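Local coordinates for protein putative secreted glycosylhydrolase (Parabacteroides distasonis ATCC 8503, PDB 3IMM) that is a putative secreted hydrolase that probably cleaves glycosidic bonds in sugars, at residues I76-E81 / L167-A172; A103-L108 / D162-L167; V66-D71 / L174-F179; A130-M135 / D147-T152; D44-F49 / I196-L201. All blocks are in the same frame, centred on the assembly; numbering follows the deposited sequence.

Contact 1 (I76-E81 / L167-A172); sequences IPNSVE and LPKPFA. With NA (sodium ion), chain D.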
# COMPACT_ATOMS: atom_id res chain seq x y z
N ILE A 76 -0.52 7.48 9.85
CA ILE A 76 -1.77 7.41 9.12
C ILE A 76 -2.02 8.72 8.35
O ILE A 76 -2.31 8.67 7.16
CB ILE A 76 -2.93 7.02 10.07
CG1 ILE A 76 -2.83 5.53 10.43
CG2 ILE A 76 -4.29 7.29 9.41
CD1 ILE A 76 -3.53 5.17 11.75
N PRO A 77 -1.92 9.90 9.02
CA PRO A 77 -2.07 11.15 8.29
C PRO A 77 -0.81 11.63 7.57
O PRO A 77 -0.88 12.60 6.84
CB PRO A 77 -2.48 12.16 9.40
CG PRO A 77 -2.06 11.56 10.70
CD PRO A 77 -1.69 10.12 10.46
N ASN A 78 0.33 10.99 7.77
CA ASN A 78 1.58 11.50 7.19
C ASN A 78 2.14 10.51 6.20
O ASN A 78 3.30 10.16 6.26
CB ASN A 78 2.60 11.80 8.30
CG ASN A 78 2.11 12.85 9.26
OD1 ASN A 78 1.87 13.97 8.87
ND2 ASN A 78 1.93 12.49 10.51
N SER A 79 1.29 10.05 5.28
CA SER A 79 1.70 9.02 4.33
C SER A 79 0.68 8.86 3.21
O SER A 79 -0.42 9.40 3.26
CB SER A 79 1.92 7.66 5.03
OG SER A 79 0.69 7.13 5.54
N VAL A 80 1.07 8.07 2.21
CA VAL A 80 0.14 7.66 1.16
C VAL A 80 -0.02 6.14 1.23
O VAL A 80 0.99 5.40 1.42
CB VAL A 80 0.68 8.09 -0.22
CG1 VAL A 80 -0.18 7.53 -1.34
CG2 VAL A 80 0.83 9.60 -0.23
N GLU A 81 -1.26 5.66 1.12
CA GLU A 81 -1.56 4.23 1.18
C GLU A 81 -2.18 3.72 -0.12
O GLU A 81 -3.22 4.23 -0.60
CB GLU A 81 -2.49 3.89 2.34
CG GLU A 81 -2.91 2.45 2.35
CD GLU A 81 -3.87 2.15 3.48
OE1 GLU A 81 -4.43 3.11 4.05
OE2 GLU A 81 -4.07 0.95 3.76
N LEU A 167 -7.73 11.48 7.57
CA LEU A 167 -6.70 11.78 6.55
C LEU A 167 -6.78 13.24 6.10
O LEU A 167 -7.04 13.52 4.94
CB LEU A 167 -6.86 10.84 5.35
CG LEU A 167 -6.91 9.33 5.63
CD1 LEU A 167 -7.30 8.55 4.42
CD2 LEU A 167 -5.58 8.90 6.16
N PRO A 168 -6.56 14.19 7.04
CA PRO A 168 -6.86 15.58 6.74
C PRO A 168 -5.82 16.34 5.91
O PRO A 168 -6.12 17.41 5.41
CB PRO A 168 -7.02 16.21 8.14
CG PRO A 168 -6.11 15.47 8.97
CD PRO A 168 -6.09 14.05 8.43
N LYS A 169 -4.62 15.81 5.75
CA LYS A 169 -3.54 16.60 5.16
C LYS A 169 -3.64 16.54 3.65
O LYS A 169 -3.59 15.44 3.09
CB LYS A 169 -2.18 16.08 5.63
CG LYS A 169 -2.04 16.10 7.14
CD LYS A 169 -0.61 16.27 7.54
CE LYS A 169 -0.43 16.21 9.06
NZ LYS A 169 1.00 16.38 9.44
N PRO A 170 -3.79 17.72 2.98
CA PRO A 170 -3.93 17.74 1.51
C PRO A 170 -2.74 17.04 0.85
O PRO A 170 -1.59 17.35 1.14
CB PRO A 170 -3.93 19.24 1.18
CG PRO A 170 -4.38 19.91 2.40
CD PRO A 170 -3.83 19.07 3.54
N PHE A 171 -3.02 16.09 -0.04
CA PHE A 171 -1.93 15.36 -0.70
C PHE A 171 -1.06 16.25 -1.59
O PHE A 171 0.10 15.93 -1.80
CB PHE A 171 -2.46 14.13 -1.46
CG PHE A 171 -2.60 12.87 -0.59
CD1 PHE A 171 -2.67 12.95 0.79
CD2 PHE A 171 -2.71 11.62 -1.19
CE1 PHE A 171 -2.81 11.78 1.59
CE2 PHE A 171 -2.84 10.47 -0.41
CZ PHE A 171 -2.90 10.56 0.98
N ALA A 172 -1.60 17.38 -2.07
CA ALA A 172 -0.82 18.34 -2.83
C ALA A 172 0.35 18.94 -2.05
O ALA A 172 1.30 19.43 -2.66
CB ALA A 172 -1.70 19.47 -3.38
NA NA D . -6.24 -0.66 3.58
O HOH W 1 -3.60 13.01 5.92
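The turn that feeds strand 80-85, an outermost strand of the five-stranded sheet, meets the loop 167-172 through Pro77, Asn78, Val80, Lys169 and Phe171. The polar link is a hydrogen bond from NZ of Lys169 to OD1 of Asn78, 2.6 Å long; the donor lies in the carbonyl plane at a C=O...N angle of 148°. Lysine suits this exposed place because its chain, extended beyond CG, passes O of Pro77, 3.7 Å from CG of Lys169, and carries NZ to Asn78. ND2 of the same asparagine is held by the backbone O of Asp74. A water ties the backbones together, donating to O of Pro77 over 2.9 Å and accepting from N of Lys169. The fold is consistent with a concanavalin-like beta sandwich, and here a loop closes over its sheet edge. CG2 of Val80 sits over one face of the Phe171 ring in a CH-pi contact, 4.2 Å from the centroid and 26° off the normal; the ring of His107 stacks on the other face. Branching at CB serves Val80 well: CG2, anti to the carbonyl carbon, meets the ring face, and CG1 also comes near CE2. CD2 of Leu167 meets CG2 of Ile76 at 3.8 Å, the two side chains crossing at about a right angle. Further along the strand, OE2 of Glu81 binds the sodium ion at 2.7 Å, with Asn62, Ser63 and Gln83 completing the site.

Contact 2 (A103-L108 / D162-L167); sequences AIYGHL and DIPSWL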
# COMPACT_ATOMS: atom_id res chain seq x y z
N ALA A 103 -6.30 0.91 -5.37
CA ALA A 103 -6.66 2.28 -5.16
C ALA A 103 -5.64 3.00 -4.27
O ALA A 103 -4.89 2.37 -3.54
CB ALA A 103 -8.02 2.38 -4.55
N ILE A 104 -5.69 4.33 -4.31
CA ILE A 104 -5.04 5.16 -3.29
C ILE A 104 -6.09 5.40 -2.23
O ILE A 104 -7.11 6.12 -2.44
CB ILE A 104 -4.47 6.49 -3.85
CG1 ILE A 104 -3.66 6.24 -5.10
CG2 ILE A 104 -3.59 7.23 -2.78
CD1 ILE A 104 -2.45 5.32 -4.81
N TYR A 105 -5.90 4.72 -1.10
CA TYR A 105 -6.93 4.59 -0.11
C TYR A 105 -7.40 5.96 0.32
O TYR A 105 -6.61 6.84 0.62
CB TYR A 105 -6.52 3.79 1.14
CG TYR A 105 -7.62 3.81 2.14
CD1 TYR A 105 -8.73 3.00 1.96
CD2 TYR A 105 -7.63 4.71 3.22
CE1 TYR A 105 -9.81 3.05 2.82
CE2 TYR A 105 -8.71 4.76 4.09
CZ TYR A 105 -9.79 3.91 3.89
OH TYR A 105 -10.86 3.92 4.72
N GLY A 106 -8.71 6.11 0.34
CA GLY A 106 -9.34 7.38 0.75
C GLY A 106 -9.28 8.54 -0.22
O GLY A 106 -9.88 9.62 0.05
N HIS A 107 -8.64 8.32 -1.38
CA HIS A 107 -8.27 9.40 -2.30
C HIS A 107 -8.61 9.20 -3.78
O HIS A 107 -9.02 10.16 -4.46
CB HIS A 107 -6.78 9.74 -2.12
CG HIS A 107 -6.48 10.33 -0.78
ND1 HIS A 107 -6.27 9.57 0.35
CD2 HIS A 107 -6.41 11.62 -0.38
CE1 HIS A 107 -6.06 10.37 1.37
NE2 HIS A 107 -6.15 11.62 0.96
N LEU A 108 -8.41 7.99 -4.28
CA LEU A 108 -8.56 7.72 -5.70
C LEU A 108 -8.86 6.25 -5.97
O LEU A 108 -8.12 5.37 -5.52
CB LEU A 108 -7.27 8.14 -6.46
CG LEU A 108 -7.29 7.96 -7.98
CD1 LEU A 108 -8.31 8.96 -8.66
CD2 LEU A 108 -5.85 8.10 -8.51
N ASP A 162 -15.84 12.23 -0.30
CA ASP A 162 -15.24 12.86 0.89
C ASP A 162 -14.06 12.02 1.35
O ASP A 162 -14.13 10.81 1.33
CB ASP A 162 -16.25 13.11 2.01
CG ASP A 162 -16.89 11.85 2.51
OD1 ASP A 162 -17.66 11.27 1.72
OD2 ASP A 162 -16.65 11.46 3.68
N ILE A 163 -12.98 12.71 1.74
CA ILE A 163 -11.80 12.07 2.33
C ILE A 163 -12.10 11.76 3.79
O ILE A 163 -12.57 12.64 4.51
CB ILE A 163 -10.54 13.00 2.23
CG1 ILE A 163 -10.15 13.25 0.73
CG2 ILE A 163 -9.38 12.38 3.00
CD1 ILE A 163 -9.36 14.52 0.47
N PRO A 164 -11.79 10.53 4.25
CA PRO A 164 -12.06 10.21 5.66
C PRO A 164 -11.46 11.24 6.60
O PRO A 164 -10.37 11.76 6.34
CB PRO A 164 -11.38 8.88 5.84
CG PRO A 164 -11.37 8.26 4.51
CD PRO A 164 -11.20 9.40 3.53
N SER A 165 -12.18 11.53 7.67
CA SER A 165 -11.77 12.57 8.59
C SER A 165 -10.35 12.35 9.14
O SER A 165 -9.63 13.32 9.40
CB SER A 165 -12.77 12.65 9.70
OG SER A 165 -12.34 13.59 10.65
N TRP A 166 -9.92 11.10 9.25
CA TRP A 166 -8.58 10.78 9.77
C TRP A 166 -7.42 11.00 8.78
O TRP A 166 -6.24 10.77 9.13
CB TRP A 166 -8.54 9.35 10.34
CG TRP A 166 -8.83 8.24 9.35
CD1 TRP A 166 -7.92 7.59 8.58
CD2 TRP A 166 -10.10 7.63 9.07
NE1 TRP A 166 -8.54 6.63 7.82
CE2 TRP A 166 -9.88 6.64 8.10
CE3 TRP A 166 -11.41 7.84 9.53
CZ2 TRP A 166 -10.90 5.85 7.60
CZ3 TRP A 166 -12.42 7.05 9.03
CH2 TRP A 166 -12.17 6.08 8.08
N LEU A 167 -7.73 11.48 7.57
CA LEU A 167 -6.70 11.78 6.55
C LEU A 167 -6.78 13.24 6.10
O LEU A 167 -7.04 13.52 4.94
CB LEU A 167 -6.86 10.84 5.35
CG LEU A 167 -6.91 9.33 5.63
CD1 LEU A 167 -7.30 8.55 4.42
CD2 LEU A 167 -5.58 8.90 6.16
O HOH W 2 -5.79 13.90 2.56
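The backbone O of Leu167 takes a hydrogen bond from a water 2.7 Å away, and this water also bonds to NE2 of His107 at 2.8 Å, bridging the two loops. On the other side of the imidazole, ND1 of His107 donates to O of Tyr105 over 2.8 Å at an N-H...O angle of 168°. Both bonds lie in the ring plane and fix its rotation; histidine suits the place, having one ring nitrogen for the carbonyl and one for the water. CE1 of His107 meets CD1 of Leu167 at 3.8 Å, and NE2 also touches CG2 of Ile163. An alanine in place of His107 would probably leave O of Tyr105 without its side-chain donor and the water without one mate, and open a gap beside Leu167 and Ile163. Gly106 has a positive phi (74°) and lies against CD1 of Leu167 and CD of Pro164, where a CB would clash with the leucine. The side chains of Tyr105 and Trp166 cross at about a right angle, edge beside edge, OH of Tyr105 lying 3.5 Å from CZ2 of Trp166. Pro164 begins a type I beta turn that ends at Leu167, and its CB lies over the centre of the indole. His107 and Leu108 form a classic beta bulge opposite Ile104. The loop 103-108 borders strand 80-85 through the backbone of Tyr105, whereas Ile104 packs on strands 80-85 and 141-147.

Contact 3 (V66-D71 / L174-F179); sequences VVYCTD and LPTKGF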
# COMPACT_ATOMS: atom_id res chain seq x y z
N VAL A 66 2.30 1.34 2.39
CA VAL A 66 2.44 2.75 2.77
C VAL A 66 3.72 3.28 2.19
O VAL A 66 4.75 2.65 2.30
CB VAL A 66 2.38 2.91 4.30
CG1 VAL A 66 2.52 4.36 4.71
CG2 VAL A 66 1.04 2.34 4.82
N VAL A 67 3.65 4.43 1.52
CA VAL A 67 4.85 5.08 0.95
C VAL A 67 4.88 6.51 1.45
O VAL A 67 3.88 7.03 2.02
CB VAL A 67 4.88 5.02 -0.62
CG1 VAL A 67 4.89 3.55 -1.10
CG2 VAL A 67 3.69 5.82 -1.27
N TYR A 68 6.04 7.14 1.31
CA TYR A 68 6.19 8.55 1.62
C TYR A 68 5.82 8.84 3.07
O TYR A 68 5.22 9.89 3.38
CB TYR A 68 5.28 9.38 0.68
CG TYR A 68 5.59 9.36 -0.79
CD1 TYR A 68 6.78 8.83 -1.27
CD2 TYR A 68 4.71 9.97 -1.72
CE1 TYR A 68 7.07 8.84 -2.61
CE2 TYR A 68 5.02 10.01 -3.07
CZ TYR A 68 6.20 9.45 -3.50
OH TYR A 68 6.55 9.48 -4.83
N CYS A 69 6.16 7.92 3.97
CA CYS A 69 5.83 8.10 5.37
C CYS A 69 6.89 8.92 6.07
O CYS A 69 8.04 8.55 6.11
CB CYS A 69 5.64 6.76 6.09
SG CYS A 69 5.25 6.99 7.79
N THR A 70 6.48 10.06 6.63
CA THR A 70 7.42 10.99 7.25
C THR A 70 7.39 10.85 8.77
O THR A 70 8.17 11.50 9.46
CB THR A 70 7.11 12.46 6.83
OG1 THR A 70 5.77 12.79 7.19
CG2 THR A 70 7.28 12.65 5.30
N ASP A 71 6.56 9.95 9.29
CA ASP A 71 6.50 9.66 10.71
C ASP A 71 5.94 8.27 10.89
O ASP A 71 4.75 8.06 10.69
CB ASP A 71 5.56 10.68 11.36
CG ASP A 71 5.52 10.57 12.89
OD1 ASP A 71 5.70 9.46 13.45
OD2 ASP A 71 5.27 11.61 13.51
N LEU A 174 1.81 17.13 0.60
CA LEU A 174 2.53 16.02 1.20
C LEU A 174 3.94 15.89 0.56
O LEU A 174 4.08 16.04 -0.68
CB LEU A 174 1.71 14.72 1.06
CG LEU A 174 1.30 14.01 2.35
CD1 LEU A 174 0.62 14.88 3.33
CD2 LEU A 174 0.48 12.81 2.01
N PRO A 175 4.97 15.71 1.40
CA PRO A 175 6.29 15.31 0.90
C PRO A 175 6.24 13.98 0.12
O PRO A 175 5.43 13.08 0.44
CB PRO A 175 7.11 15.13 2.19
CG PRO A 175 6.43 16.01 3.21
CD PRO A 175 4.97 15.94 2.87
N THR A 176 7.16 13.85 -0.84
CA THR A 176 7.21 12.72 -1.75
C THR A 176 8.50 11.90 -1.51
O THR A 176 9.16 11.41 -2.43
CB THR A 176 7.02 13.22 -3.18
OG1 THR A 176 8.11 14.09 -3.56
CG2 THR A 176 5.69 13.96 -3.27
N LYS A 177 8.83 11.81 -0.23
CA LYS A 177 9.95 11.03 0.27
C LYS A 177 9.58 10.57 1.68
O LYS A 177 9.06 11.36 2.48
CB LYS A 177 11.22 11.90 0.32
CG LYS A 177 12.38 11.22 1.10
CD LYS A 177 13.74 11.91 0.95
CE LYS A 177 14.75 11.23 1.85
NZ LYS A 177 16.09 11.92 1.92
N GLY A 178 9.89 9.32 2.01
CA GLY A 178 9.77 8.83 3.38
C GLY A 178 9.90 7.32 3.45
O GLY A 178 10.32 6.66 2.50
N PHE A 179 9.50 6.78 4.59
CA PHE A 179 9.64 5.35 4.83
C PHE A 179 8.55 4.61 4.05
O PHE A 179 7.52 5.19 3.71
CB PHE A 179 9.56 5.04 6.31
CG PHE A 179 10.57 5.78 7.13
CD1 PHE A 179 11.84 5.30 7.28
CD2 PHE A 179 10.24 6.99 7.74
CE1 PHE A 179 12.76 5.98 8.03
CE2 PHE A 179 11.17 7.68 8.51
CZ PHE A 179 12.42 7.17 8.64
O HOH W 3 8.66 6.43 0.34
O HOH W 4 4.28 12.28 2.89
O HOH W 5 9.18 10.16 -5.05
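This is a short antiparallel beta bridge backed by a CH-pi contact, where strand 62-69 turns its corner and meets the loop that leads into strand 179-182. Cys69 and Phe179 form a hydrogen-bonded pair: N of Cys69 donates to O of Phe179 at 3.1 Å, and N of Phe179 to O of Cys69 at 2.8 Å. Gly178 lies so close to this strand that a CB would clash with O of Cys69; its CA comes within 3.2 Å of that oxygen. The chain turns at Tyr68, just ahead of the bridge in the five-stranded sheet, and there the ring lies against the loop. In the CH-pi contact CA of Thr176 stands over the centre of one face, 3.6 Å from the centroid and 6° off the normal, while CG2 of Val67 lies over the opposite face toward the rim. OH of Tyr68 bonds to O of Gly131 and to a water shared with O of Thr176. An alanine in place of Tyr68 would probably leave Thr176 without its platform and O of Gly131 without its phenolic mate. Two further waters bridge N of Tyr68 to O of Gly178 and O of Tyr68 to O of Pro175.

Contact 4 (A130-M135 / D147-T152); sequences AGQHIM and DMSKWT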
# COMPACT_ATOMS: atom_id res chain seq x y z
N ALA A 130 7.10 8.57 -8.38
CA ALA A 130 7.94 9.55 -9.03
C ALA A 130 7.50 10.93 -8.57
O ALA A 130 6.68 11.58 -9.21
CB ALA A 130 7.84 9.40 -10.59
N GLY A 131 8.04 11.37 -7.43
CA GLY A 131 7.54 12.57 -6.78
C GLY A 131 6.02 12.52 -6.61
O GLY A 131 5.48 11.56 -6.05
N GLN A 132 5.33 13.54 -7.10
CA GLN A 132 3.86 13.63 -6.97
C GLN A 132 3.06 12.65 -7.83
O GLN A 132 1.83 12.57 -7.71
CB GLN A 132 3.38 15.07 -7.24
CG GLN A 132 3.65 15.97 -6.06
CD GLN A 132 3.19 17.39 -6.31
OE1 GLN A 132 3.32 17.90 -7.41
NE2 GLN A 132 2.66 18.02 -5.30
N HIS A 133 3.74 11.93 -8.72
CA HIS A 133 3.10 10.93 -9.59
C HIS A 133 3.31 9.50 -9.07
O HIS A 133 4.47 9.03 -8.95
CB HIS A 133 3.63 11.07 -11.02
CG HIS A 133 3.40 12.45 -11.57
ND1 HIS A 133 2.21 12.83 -12.16
CD2 HIS A 133 4.19 13.56 -11.55
CE1 HIS A 133 2.29 14.10 -12.52
NE2 HIS A 133 3.48 14.57 -12.16
N ILE A 134 2.20 8.86 -8.72
CA ILE A 134 2.15 7.45 -8.26
C ILE A 134 1.33 6.67 -9.27
O ILE A 134 0.25 7.10 -9.66
CB ILE A 134 1.54 7.37 -6.82
CG1 ILE A 134 2.44 8.16 -5.87
CG2 ILE A 134 1.41 5.90 -6.32
CD1 ILE A 134 1.99 8.20 -4.42
N MSE A 135 1.87 5.55 -9.74
CA MSE A 135 1.17 4.63 -10.61
C MSE A 135 1.09 3.27 -9.93
O MSE A 135 2.05 2.83 -9.29
CB MSE A 135 1.90 4.51 -11.95
CG MSE A 135 1.45 3.33 -12.79
SE MSE A 135 2.41 3.23 -14.49
CE MSE A 135 1.80 4.90 -15.32
N ASP A 147 -1.87 12.04 -9.72
CA ASP A 147 -1.03 13.26 -9.57
C ASP A 147 -1.47 14.00 -8.31
O ASP A 147 -2.43 14.73 -8.33
CB ASP A 147 -1.16 14.16 -10.81
CG ASP A 147 -0.28 15.44 -10.72
OD1 ASP A 147 0.22 15.83 -9.63
OD2 ASP A 147 -0.17 16.10 -11.76
N MSE A 148 -0.67 13.88 -7.26
CA MSE A 148 -0.95 14.44 -5.94
C MSE A 148 -1.18 15.94 -5.92
O MSE A 148 -1.80 16.45 -4.98
CB MSE A 148 0.19 14.07 -4.94
CG MSE A 148 0.35 12.60 -4.76
SE MSE A 148 1.90 12.12 -3.77
CE MSE A 148 1.38 12.79 -2.01
N SER A 149 -0.71 16.65 -6.95
CA SER A 149 -0.88 18.10 -7.02
C SER A 149 -2.33 18.49 -7.18
O SER A 149 -2.68 19.59 -6.81
CB SER A 149 -0.02 18.75 -8.12
OG SER A 149 -0.41 18.31 -9.38
N LYS A 150 -3.18 17.57 -7.66
CA LYS A 150 -4.61 17.82 -7.78
C LYS A 150 -5.32 17.79 -6.45
O LYS A 150 -6.42 18.30 -6.32
CB LYS A 150 -5.29 16.80 -8.68
CG LYS A 150 -4.80 16.81 -10.13
CD LYS A 150 -5.36 15.59 -10.93
CE LYS A 150 -6.84 15.75 -11.32
NZ LYS A 150 -7.51 14.40 -11.39
N TRP A 151 -4.70 17.19 -5.44
CA TRP A 151 -5.35 17.01 -4.13
C TRP A 151 -5.07 18.23 -3.25
O TRP A 151 -4.30 18.16 -2.28
CB TRP A 151 -4.88 15.70 -3.47
CG TRP A 151 -5.71 14.53 -3.87
CD1 TRP A 151 -6.70 13.94 -3.12
CD2 TRP A 151 -5.69 13.84 -5.13
NE1 TRP A 151 -7.28 12.92 -3.85
CE2 TRP A 151 -6.68 12.86 -5.09
CE3 TRP A 151 -4.94 13.98 -6.28
CZ2 TRP A 151 -6.93 12.02 -6.16
CZ3 TRP A 151 -5.18 13.11 -7.35
CH2 TRP A 151 -6.16 12.15 -7.27
N THR A 152 -5.69 19.35 -3.63
CA THR A 152 -5.55 20.60 -2.93
C THR A 152 -6.40 20.62 -1.65
O THR A 152 -6.09 21.34 -0.72
CB THR A 152 -5.93 21.77 -3.82
OG1 THR A 152 -7.22 21.50 -4.38
CG2 THR A 152 -4.89 21.99 -4.92
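Gln132 and the selenomethionine Met148 form the tight part of this contact, at the mouth of the hairpin of strands 133-138 and 141-147. N of Met148 donates to O of Gln132 over 2.9 Å, almost straight at 174°, and CG of Met148 lies 3.3 Å from the same oxygen. SE of Met148 touches CD1 of Ile134 at 4.0 Å; both side chains also pack on Val80 and Tyr68. The outer side is looser. The extended chain of Gln132 brings OE1 to 3.5 Å from CB of Ser149, and His133 lies beside Asp147, ring and carboxylate planes 50° apart, with CE1 of His133 3.3 Å from OD2 of Asp147. OD1 of Asp147 takes two bonds from Ser149: the one from N makes an Asx turn, and OG adds a second from the same face of the carboxylate. Aspartate suits this bend because one oxygen serves both donors, which holds its carboxylate against turning, while OD2 lies beside CE1 of His133.

Contact 5 (D44-F49 / I196-L201); sequences DEYENF and IKIRSL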
# COMPACT_ATOMS: atom_id res chain seq x y z
N ASP A 44 15.25 3.03 6.14
CA ASP A 44 15.67 4.15 5.30
C ASP A 44 14.50 4.78 4.52
O ASP A 44 13.47 4.15 4.32
CB ASP A 44 16.72 3.67 4.27
CG ASP A 44 17.94 3.07 4.92
OD1 ASP A 44 18.36 3.55 5.99
OD2 ASP A 44 18.49 2.11 4.33
N GLU A 45 14.68 6.02 4.08
CA GLU A 45 13.67 6.74 3.30
C GLU A 45 13.96 6.59 1.82
O GLU A 45 15.12 6.43 1.41
CB GLU A 45 13.62 8.21 3.67
CG GLU A 45 13.27 8.44 5.15
CD GLU A 45 13.08 9.90 5.50
OE1 GLU A 45 12.28 10.57 4.85
OE2 GLU A 45 13.72 10.37 6.45
N TYR A 46 12.89 6.59 1.04
CA TYR A 46 12.94 6.41 -0.40
C TYR A 46 12.09 7.46 -1.11
O TYR A 46 11.02 7.85 -0.65
CB TYR A 46 12.38 5.05 -0.75
CG TYR A 46 13.26 3.94 -0.34
CD1 TYR A 46 14.27 3.49 -1.18
CD2 TYR A 46 13.11 3.33 0.91
CE1 TYR A 46 15.10 2.47 -0.82
CE2 TYR A 46 13.93 2.28 1.27
CZ TYR A 46 14.93 1.85 0.41
OH TYR A 46 15.79 0.82 0.79
N GLU A 47 12.59 7.89 -2.26
CA GLU A 47 11.84 8.67 -3.23
C GLU A 47 12.28 8.22 -4.61
O GLU A 47 13.39 7.64 -4.77
CB GLU A 47 12.10 10.16 -3.06
CG GLU A 47 13.55 10.56 -3.16
CD GLU A 47 13.76 12.04 -2.96
OE1 GLU A 47 12.74 12.79 -2.89
OE2 GLU A 47 14.94 12.46 -2.88
N ASN A 48 11.44 8.48 -5.61
CA ASN A 48 11.83 8.23 -7.02
C ASN A 48 12.25 6.78 -7.22
O ASN A 48 13.37 6.46 -7.61
CB ASN A 48 12.94 9.20 -7.46
CG ASN A 48 12.46 10.62 -7.45
OD1 ASN A 48 11.33 10.90 -7.89
ND2 ASN A 48 13.28 11.54 -6.93
N PHE A 49 11.29 5.92 -6.94
CA PHE A 49 11.49 4.50 -6.90
C PHE A 49 10.30 3.75 -7.50
O PHE A 49 9.26 4.30 -7.71
CB PHE A 49 11.72 4.08 -5.45
CG PHE A 49 10.54 4.25 -4.56
CD1 PHE A 49 9.53 3.29 -4.51
CD2 PHE A 49 10.45 5.35 -3.71
CE1 PHE A 49 8.43 3.44 -3.64
CE2 PHE A 49 9.35 5.52 -2.88
CZ PHE A 49 8.35 4.56 -2.84
N ILE A 196 9.33 -8.81 -2.14
CA ILE A 196 9.22 -7.37 -1.95
C ILE A 196 10.59 -6.76 -2.24
O ILE A 196 11.58 -7.01 -1.52
CB ILE A 196 8.77 -7.01 -0.57
CG1 ILE A 196 7.59 -7.87 -0.13
CG2 ILE A 196 8.38 -5.53 -0.48
CD1 ILE A 196 7.45 -7.93 1.36
N LYS A 197 10.62 -5.97 -3.31
CA LYS A 197 11.85 -5.40 -3.83
C LYS A 197 11.66 -4.01 -4.39
O LYS A 197 10.56 -3.56 -4.69
CB LYS A 197 12.47 -6.32 -4.90
CG LYS A 197 11.53 -6.66 -6.09
CD LYS A 197 12.16 -7.72 -6.95
CE LYS A 197 11.63 -7.73 -8.40
NZ LYS A 197 12.31 -8.85 -9.16
N ILE A 198 12.76 -3.30 -4.50
CA ILE A 198 12.72 -1.90 -4.85
C ILE A 198 13.92 -1.57 -5.75
O ILE A 198 14.98 -2.19 -5.66
CB ILE A 198 12.70 -1.02 -3.57
CG1 ILE A 198 12.44 0.44 -3.92
CG2 ILE A 198 14.02 -1.17 -2.73
CD1 ILE A 198 12.10 1.29 -2.71
N ARG A 199 13.74 -0.63 -6.66
CA ARG A 199 14.87 0.01 -7.34
C ARG A 199 14.54 1.44 -7.69
O ARG A 199 13.38 1.83 -7.73
CB ARG A 199 15.28 -0.77 -8.56
CG ARG A 199 14.32 -0.73 -9.64
CD ARG A 199 14.85 -1.39 -10.92
NE ARG A 199 13.71 -1.49 -11.84
CZ ARG A 199 13.68 -2.25 -12.92
NH1 ARG A 199 14.71 -3.01 -13.25
NH2 ARG A 199 12.57 -2.29 -13.65
N SER A 200 15.57 2.23 -7.96
CA SER A 200 15.38 3.63 -8.29
C SER A 200 14.86 3.79 -9.71
O SER A 200 15.12 2.97 -10.57
CB SER A 200 16.67 4.41 -8.10
OG SER A 200 17.11 4.24 -6.75
N LEU A 201 14.11 4.85 -9.93
CA LEU A 201 13.68 5.21 -11.27
C LEU A 201 14.85 5.95 -11.96
O LEU A 201 15.68 6.59 -11.32
CB LEU A 201 12.41 6.06 -11.23
CG LEU A 201 11.15 5.42 -10.66
CD1 LEU A 201 10.00 6.43 -10.58
CD2 LEU A 201 10.72 4.21 -11.48
OXT LEU A 201 15.05 5.91 -13.18
O HOH W 6 15.55 6.38 -5.84
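Ile198 reaches from strand 191-200 toward Tyr46 and Phe49. From CB, CG1 leaves anti to the backbone N (chi1 -171°) and meets CB of Phe49 at 4.0 Å. CD1, at the tip, touches two rings: it is 3.7 Å from CD1 of Phe49 and 3.4 Å from CD1 of Tyr46, standing over the tyrosine face toward its rim, 24° off the normal through the centroid. A long branched aliphatic chain suits this place, because its single end methyl can touch both aromatics. The phenol of Tyr46 has its polar end elsewhere, its OH bonding to Lys8. Farther along, N of Leu201 donates to O of Asn48 over 2.9 Å, nearly straight at 176° but from above the carbonyl plane, and CD1 of Leu201 rests 3.6 Å from O of Phe49. A water accompanies this end, donating to O of Glu47 and bonding to OG of Ser200. Asn48 and Phe49 make a G1 beta bulge facing Cys129, and the positive phi of Asn48 fits asparagine. Phe49, which opens strand 49-57, lies between strands 191-200 and 122-130 of the six-stranded sheet, while Tyr46, Phe49 and Ile198 all touch Ile180 of strand 179-182 in the other sheet.

Overall arrangement
Contact 2 is the most buried of the five, whereas the others mix buried and exposed residues. Contacts 1 and 2 share Leu167 and meet where Phe171 stacks on His107. Contacts 1 and 3 reach neighbouring strands of the five-stranded sheet, 80-85 and 62-69; contacts 4 and 5 reach the six-stranded one. Tyr68 of contact 3 crosses to Gly131 of contact 4, and Gly178 bonds to Tyr46 of contact 5. Chemistry follows place: contact 1 joins a lysine-asparagine bond to ring packing, contact 2 has a water bridge and packing, contact 3 paired backbone bonds plus waters, and contacts 4 and 5 each one straight backbone bond beside apolar packing.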